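Local coordinates for protein sulfoquinovosidase (Escherichia coli, PDB 5AEG) that hydrolyses sulfoquinovosyl diacylglycerides and simple sulfoquinovosides such as sulfoquinovosyl glycerol, releasing sulfoquinovose for sulfoglycolysis, at residues A[23-28]-A[226-231]; A[190-195]-A[230-235]. All blocks are in the same frame, centred on the assembly; numbering follows the deposited sequence.

Contact 1: A[23-28]-A[226-231]; sequences HFQQRL and FECADT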
loop_
_atom_site.group_PDB
_atom_site.type_symbol
_atom_site.label_atom_id
_atom_site.label_comp_id
_atom_site.label_asym_id
_atom_site.label_seq_id
_atom_site.Cartn_x
_atom_site.Cartn_y
_atom_site.Cartn_z
ATOM N N HIS A 23 -17.429 -22.178 -16.613
ATOM C CA HIS A 23 -16.025 -22.070 -16.967
ATOM C C HIS A 23 -15.925 -20.742 -17.686
ATOM O O HIS A 23 -16.870 -20.284 -18.332
ATOM C CB HIS A 23 -15.532 -23.210 -17.902
ATOM C CG HIS A 23 -15.343 -24.536 -17.245
ATOM N ND1 HIS A 23 -16.380 -25.398 -16.985
ATOM C CD2 HIS A 23 -14.228 -25.162 -16.828
ATOM C CE1 HIS A 23 -15.913 -26.507 -16.439
ATOM N NE2 HIS A 23 -14.597 -26.376 -16.323
ATOM N N PHE A 24 -14.769 -20.086 -17.585
ATOM C CA PHE A 24 -14.524 -18.789 -18.222
ATOM C C PHE A 24 -13.087 -18.967 -18.801
ATOM O O PHE A 24 -12.125 -19.273 -18.049
ATOM C CB PHE A 24 -14.587 -17.665 -17.164
ATOM C CG PHE A 24 -14.073 -16.335 -17.626
ATOM C CD1 PHE A 24 -14.597 -15.731 -18.724
ATOM C CD2 PHE A 24 -13.055 -15.663 -16.922
ATOM C CE1 PHE A 24 -14.148 -14.518 -19.168
ATOM C CE2 PHE A 24 -12.607 -14.443 -17.359
ATOM C CZ PHE A 24 -13.144 -13.867 -18.498
ATOM N N GLN A 25 -12.969 -18.927 -20.123
ATOM C CA GLN A 25 -11.709 -19.294 -20.833
ATOM C C GLN A 25 -11.045 -20.475 -20.273
ATOM O O GLN A 25 -9.840 -20.469 -19.978
ATOM C CB GLN A 25 -10.765 -18.161 -20.853
ATOM C CG GLN A 25 -11.486 -16.894 -21.110
ATOM C CD GLN A 25 -10.707 -15.941 -21.896
ATOM O OE1 GLN A 25 -9.495 -15.792 -21.729
ATOM N NE2 GLN A 25 -11.391 -15.296 -22.819
ATOM N N GLN A 26 -11.863 -21.482 -20.040
ATOM C CA GLN A 26 -11.507 -22.790 -19.447
ATOM C C GLN A 26 -11.171 -22.869 -18.002
ATOM O O GLN A 26 -10.931 -23.974 -17.515
ATOM C CB GLN A 26 -10.417 -23.534 -20.224
ATOM C CG GLN A 26 -11.005 -24.245 -21.407
ATOM C CD GLN A 26 -10.286 -23.796 -22.610
ATOM O OE1 GLN A 26 -9.298 -24.428 -23.014
ATOM N NE2 GLN A 26 -10.702 -22.641 -23.154
ATOM N N ARG A 27 -11.171 -21.748 -17.271
ATOM C CA ARG A 27 -11.009 -21.869 -15.820
ATOM C C ARG A 27 -12.389 -22.169 -15.194
ATOM O O ARG A 27 -13.342 -21.481 -15.486
ATOM C CB ARG A 27 -10.582 -20.465 -15.285
ATOM C CG ARG A 27 -9.156 -20.077 -15.515
ATOM C CD ARG A 27 -8.744 -19.848 -16.942
ATOM N NE ARG A 27 -7.468 -19.113 -17.028
ATOM C CZ ARG A 27 -6.922 -18.655 -18.159
ATOM N NH1 ARG A 27 -7.508 -18.844 -19.329
ATOM N NH2 ARG A 27 -5.810 -17.948 -18.111
ATOM N N LEU A 28 -12.461 -23.157 -14.352
ATOM C CA LEU A 28 -13.650 -23.447 -13.638
ATOM C C LEU A 28 -13.798 -22.370 -12.525
ATOM O O LEU A 28 -12.972 -22.327 -11.644
ATOM C CB LEU A 28 -13.519 -24.809 -12.996
ATOM C CG LEU A 28 -14.697 -25.286 -12.120
ATOM C CD1 LEU A 28 -15.949 -25.349 -12.978
ATOM C CD2 LEU A 28 -14.488 -26.567 -11.405
ATOM N N PHE A 226 -13.886 -10.530 -13.585
ATOM C CA PHE A 226 -12.718 -11.406 -13.809
ATOM C C PHE A 226 -12.174 -11.189 -15.214
ATOM O O PHE A 226 -12.955 -10.865 -16.197
ATOM C CB PHE A 226 -13.025 -12.879 -13.689
ATOM C CG PHE A 226 -13.672 -13.312 -12.426
ATOM C CD1 PHE A 226 -14.977 -12.948 -12.133
ATOM C CD2 PHE A 226 -13.003 -14.149 -11.546
ATOM C CE1 PHE A 226 -15.584 -13.394 -11.006
ATOM C CE2 PHE A 226 -13.609 -14.615 -10.411
ATOM C CZ PHE A 226 -14.921 -14.221 -10.134
ATOM N N GLU A 227 -10.849 -11.267 -15.356
ATOM C CA GLU A 227 -10.240 -11.400 -16.700
ATOM C C GLU A 227 -9.145 -12.383 -16.570
ATOM O O GLU A 227 -8.517 -12.484 -15.515
ATOM C CB GLU A 227 -9.624 -10.162 -17.243
ATOM C CG GLU A 227 -10.478 -9.227 -17.974
ATOM C CD GLU A 227 -9.710 -8.062 -18.578
ATOM O OE1 GLU A 227 -9.425 -7.092 -17.827
ATOM O OE2 GLU A 227 -9.524 -8.051 -19.826
ATOM N N CYS A 228 -8.839 -13.069 -17.680
ATOM C CA CYS A 228 -7.740 -14.001 -17.769
ATOM C C CYS A 228 -6.664 -13.436 -18.706
ATOM O O CYS A 228 -6.873 -12.442 -19.415
ATOM C CB CYS A 228 -8.183 -15.349 -18.343
ATOM S SG CYS A 228 -9.473 -16.195 -17.437
ATOM N N ALA A 229 -5.491 -14.063 -18.640
ATOM C CA ALA A 229 -4.427 -13.768 -19.571
ATOM C C ALA A 229 -3.448 -14.913 -19.660
ATOM O O ALA A 229 -3.452 -15.839 -18.847
ATOM C CB ALA A 229 -3.765 -12.390 -19.259
ATOM N N ASP A 230 -2.632 -14.863 -20.709
ATOM C CA ASP A 230 -1.636 -15.862 -21.024
ATOM C C ASP A 230 -0.393 -15.768 -20.207
ATOM O O ASP A 230 0.237 -16.838 -19.914
ATOM C CB ASP A 230 -1.222 -15.775 -22.517
ATOM C CG ASP A 230 -2.323 -16.348 -23.443
ATOM O OD1 ASP A 230 -3.206 -17.116 -22.904
ATOM O OD2 ASP A 230 -2.319 -15.995 -24.649
ATOM N N THR A 231 -0.102 -14.549 -19.737
ATOM C CA THR A 231 1.064 -14.311 -18.854
ATOM C C THR A 231 0.660 -13.362 -17.693
ATOM O O THR A 231 -0.278 -12.586 -17.812
ATOM C CB THR A 231 2.210 -13.617 -19.592
ATOM O OG1 THR A 231 1.766 -12.351 -20.030
ATOM C CG2 THR A 231 2.686 -14.424 -20.838
HETATM O O HOH W 1 -5.710 -16.913 -21.010
#
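Phe24, Gln25 and Arg27 close around Cys228 at the end of strand 221-228. They belong to a beta hairpin, strands 20-24 and 27-32 joined by a type I' turn from Phe24 to Arg27. The hairpin is part of a small antiparallel sheet near the N-terminus. Its turn packs against the end of strand 221-228, which pairs with strand 193-197 of the galactose mutarotase-like domain, away from the annotated sites.

Phe24 has CG anti to its backbone N (chi1 168°), and its ring reaches the other strand. The ring edge points at Glu227 CA, which lies near the ring plane 3.9 Å from Phe24 CE2. Cys228 SG makes an oblique sulfur-aromatic contact, 4.3 Å from the centroid of the Phe24 ring. Phe24 CE2 also touches Phe226 CB at 4.0 Å, while the Phe226 ring leads away from the hairpin, and its side chain packs on Leu103, Leu105 and Leu121.

Gln25 adds a lighter touch, OE1 to Cys228 CB at 3.7 Å. Its backbone O accepts from Arg27 NH1 at 2.9 Å, with an N-H...O angle of 163°. The donor lies in the carbonyl plane and the acceptor in the guanidinium plane, so this bond helps fix the rotation of the group.

Cys228 CB lies over the centre of one face of the Arg27 guanidinium. NE bonds to Gln191 O, a second hold on the same flat group. NH2 lies 3.2 Å from Ala229 O, near the guanidinium plane. One water accepts from Arg27 NH2 and donates to Asp230 OD1, 3.1 Å from each atom.

Contact 2: A[190-195]-A[230-235]; sequences TQKYYC and DTYISL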
loop_
_atom_site.group_PDB
_atom_site.type_symbol
_atom_site.label_atom_id
_atom_site.label_comp_id
_atom_site.label_asym_id
_atom_site.label_seq_id
_atom_site.Cartn_x
_atom_site.Cartn_y
_atom_site.Cartn_z
ATOM N N THR A 190 -2.941 -18.252 -9.702
ATOM C CA THR A 190 -2.029 -18.925 -10.647
ATOM C C THR A 190 -2.750 -19.717 -11.765
ATOM O O THR A 190 -2.057 -20.236 -12.614
ATOM C CB THR A 190 -0.960 -19.732 -9.962
ATOM O OG1 THR A 190 -1.495 -20.697 -9.068
ATOM C CG2 THR A 190 0.030 -18.757 -9.197
ATOM N N GLN A 191 -4.100 -19.768 -11.756
ATOM C CA GLN A 191 -4.877 -20.120 -13.002
ATOM C C GLN A 191 -4.884 -18.982 -13.985
ATOM O O GLN A 191 -5.558 -19.017 -14.979
ATOM C CB GLN A 191 -6.273 -20.527 -12.587
ATOM C CG GLN A 191 -6.254 -21.794 -11.742
ATOM C CD GLN A 191 -7.631 -22.490 -11.653
ATOM O OE1 GLN A 191 -8.379 -22.495 -12.580
ATOM N NE2 GLN A 191 -7.958 -23.010 -10.496
ATOM N N LYS A 192 -4.146 -17.883 -13.672
ATOM C CA LYS A 192 -3.933 -16.755 -14.515
ATOM C C LYS A 192 -5.206 -15.946 -14.811
ATOM O O LYS A 192 -5.623 -15.730 -15.980
ATOM C CB LYS A 192 -3.142 -17.144 -15.790
ATOM C CG LYS A 192 -1.689 -17.425 -15.493
ATOM C CD LYS A 192 -0.903 -17.746 -16.770
ATOM C CE LYS A 192 0.555 -18.023 -16.465
ATOM N NZ LYS A 192 1.251 -18.277 -17.765
ATOM N N TYR A 193 -5.879 -15.543 -13.728
ATOM C CA TYR A 193 -6.954 -14.612 -13.811
ATOM C C TYR A 193 -6.811 -13.687 -12.612
ATOM O O TYR A 193 -6.130 -14.044 -11.642
ATOM C CB TYR A 193 -8.308 -15.278 -13.784
ATOM C CG TYR A 193 -8.719 -15.963 -12.497
ATOM C CD1 TYR A 193 -9.282 -15.229 -11.442
ATOM C CD2 TYR A 193 -8.596 -17.327 -12.321
ATOM C CE1 TYR A 193 -9.682 -15.870 -10.260
ATOM C CE2 TYR A 193 -9.043 -17.972 -11.166
ATOM C CZ TYR A 193 -9.582 -17.181 -10.109
ATOM O OH TYR A 193 -9.960 -17.786 -8.889
ATOM N N TYR A 194 -7.511 -12.595 -12.678
ATOM C CA TYR A 194 -7.706 -11.747 -11.482
ATOM C C TYR A 194 -9.153 -11.685 -11.217
ATOM O O TYR A 194 -9.983 -11.800 -12.158
ATOM C CB TYR A 194 -7.186 -10.315 -11.719
ATOM C CG TYR A 194 -7.927 -9.353 -12.696
ATOM C CD1 TYR A 194 -9.164 -8.800 -12.384
ATOM C CD2 TYR A 194 -7.362 -8.964 -13.915
ATOM C CE1 TYR A 194 -9.824 -7.966 -13.286
ATOM C CE2 TYR A 194 -8.035 -8.110 -14.805
ATOM C CZ TYR A 194 -9.280 -7.645 -14.497
ATOM O OH TYR A 194 -10.018 -6.787 -15.311
ATOM N N CYS A 195 -9.484 -11.495 -9.937
ATOM C CA CYS A 195 -10.861 -11.192 -9.525
ATOM C C CYS A 195 -10.915 -9.866 -8.778
ATOM O O CYS A 195 -10.135 -9.679 -7.838
ATOM C CB CYS A 195 -11.313 -12.309 -8.634
ATOM S SG CYS A 195 -12.887 -12.012 -7.814
ATOM N N ASP A 230 -2.632 -14.863 -20.709
ATOM C CA ASP A 230 -1.636 -15.862 -21.024
ATOM C C ASP A 230 -0.393 -15.768 -20.207
ATOM O O ASP A 230 0.237 -16.838 -19.914
ATOM C CB ASP A 230 -1.222 -15.775 -22.517
ATOM C CG ASP A 230 -2.323 -16.348 -23.443
ATOM O OD1 ASP A 230 -3.206 -17.116 -22.904
ATOM O OD2 ASP A 230 -2.319 -15.995 -24.649
ATOM N N THR A 231 -0.102 -14.549 -19.737
ATOM C CA THR A 231 1.064 -14.311 -18.854
ATOM C C THR A 231 0.660 -13.362 -17.693
ATOM O O THR A 231 -0.278 -12.586 -17.812
ATOM C CB THR A 231 2.210 -13.617 -19.592
ATOM O OG1 THR A 231 1.766 -12.351 -20.030
ATOM C CG2 THR A 231 2.686 -14.424 -20.838
ATOM N N TYR A 232 1.420 -13.415 -16.628
ATOM C CA TYR A 232 1.190 -12.437 -15.499
ATOM C C TYR A 232 1.390 -11.041 -15.924
ATOM O O TYR A 232 0.645 -10.139 -15.498
ATOM C CB TYR A 232 2.064 -12.780 -14.224
ATOM C CG TYR A 232 1.672 -14.093 -13.698
ATOM C CD1 TYR A 232 0.452 -14.259 -13.008
ATOM C CD2 TYR A 232 2.460 -15.199 -13.895
ATOM C CE1 TYR A 232 0.032 -15.518 -12.580
ATOM C CE2 TYR A 232 2.061 -16.440 -13.467
ATOM C CZ TYR A 232 0.846 -16.597 -12.801
ATOM O OH TYR A 232 0.467 -17.850 -12.445
ATOM N N ILE A 233 2.428 -10.794 -16.744
ATOM C CA ILE A 233 2.652 -9.474 -17.248
ATOM C C ILE A 233 1.441 -8.907 -18.006
ATOM O O ILE A 233 1.058 -7.725 -17.840
ATOM C CB ILE A 233 3.952 -9.462 -18.125
ATOM C CG1 ILE A 233 5.167 -9.547 -17.199
ATOM C CG2 ILE A 233 4.011 -8.254 -19.013
ATOM C CD1 ILE A 233 6.450 -9.778 -17.931
ATOM N N SER A 234 0.848 -9.750 -18.866
ATOM C CA SER A 234 -0.369 -9.347 -19.582
ATOM C C SER A 234 -1.537 -9.134 -18.582
ATOM O O SER A 234 -2.324 -8.244 -18.718
ATOM C CB SER A 234 -0.767 -10.440 -20.642
ATOM O OG SER A 234 -1.932 -9.979 -21.274
ATOM N N LEU A 235 -1.612 -10.030 -17.618
ATOM C CA LEU A 235 -2.650 -9.932 -16.596
ATOM C C LEU A 235 -2.596 -8.571 -15.874
ATOM O O LEU A 235 -3.624 -7.919 -15.709
ATOM C CB LEU A 235 -2.596 -11.127 -15.689
ATOM C CG LEU A 235 -3.811 -11.243 -14.773
ATOM C CD1 LEU A 235 -5.076 -11.539 -15.596
ATOM C CD2 LEU A 235 -3.581 -12.298 -13.734
#
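Lys192 and Tyr232 meet where the turn before strand 193-197 faces the first turn of helix 232-243. Thr231 is the N-cap of that helix, its OG1 accepting from Ser234 N. The contact joins a beta hairpin, strands 186-189 and 193-197, to the helix that follows strand 221-228.

One polar bond crosses directly. Lys192 NZ donates to Asp230 O at 2.8 Å, tilted 30° from the carbonyl plane. The lysine chain is extended beyond CG, and NZ also forms a salt bridge with Glu595. Glu595 in turn accepts from Tyr232 N at the helix start. An alanine in place of Lys192 would probably leave Asp230 O and Glu595 without this charged partner and open a gap beside the Tyr232 ring.

Aliphatic and aromatic contacts do the rest. The lysine chain crosses the Tyr232 side chain at about a right angle, with CE 3.7 Å from Tyr232 CE2. Thr190 CA sits at the edge of the Tyr232 ring, and Thr190 CG2 is 3.4 Å from Tyr232 OH. Leu235 points toward the strand and divides its two methyls. CD2 rests on the Tyr193 backbone, and CD1 meets Tyr194 CD2 at 3.8 Å.

The two contacts lie side by side, their centres about 8 Å apart. In chain order come the hairpin of 23-28, the segment 190-195, and then 226-235, where both contacts end and share Asp230 and Thr231. Strand 221-228 runs into helix 232-243 here. Contact 1 lies at the strand end and contact 2 at the helix start. Strands 221-228 and 193-197 are antiparallel neighbours, and Glu227 OE1 and Tyr194 OH, 2.6 Å apart, tie them further. The N-terminal hairpin, the neighbouring beta strands and the helix thus form one continuous packed region, well away from the catalytic residues.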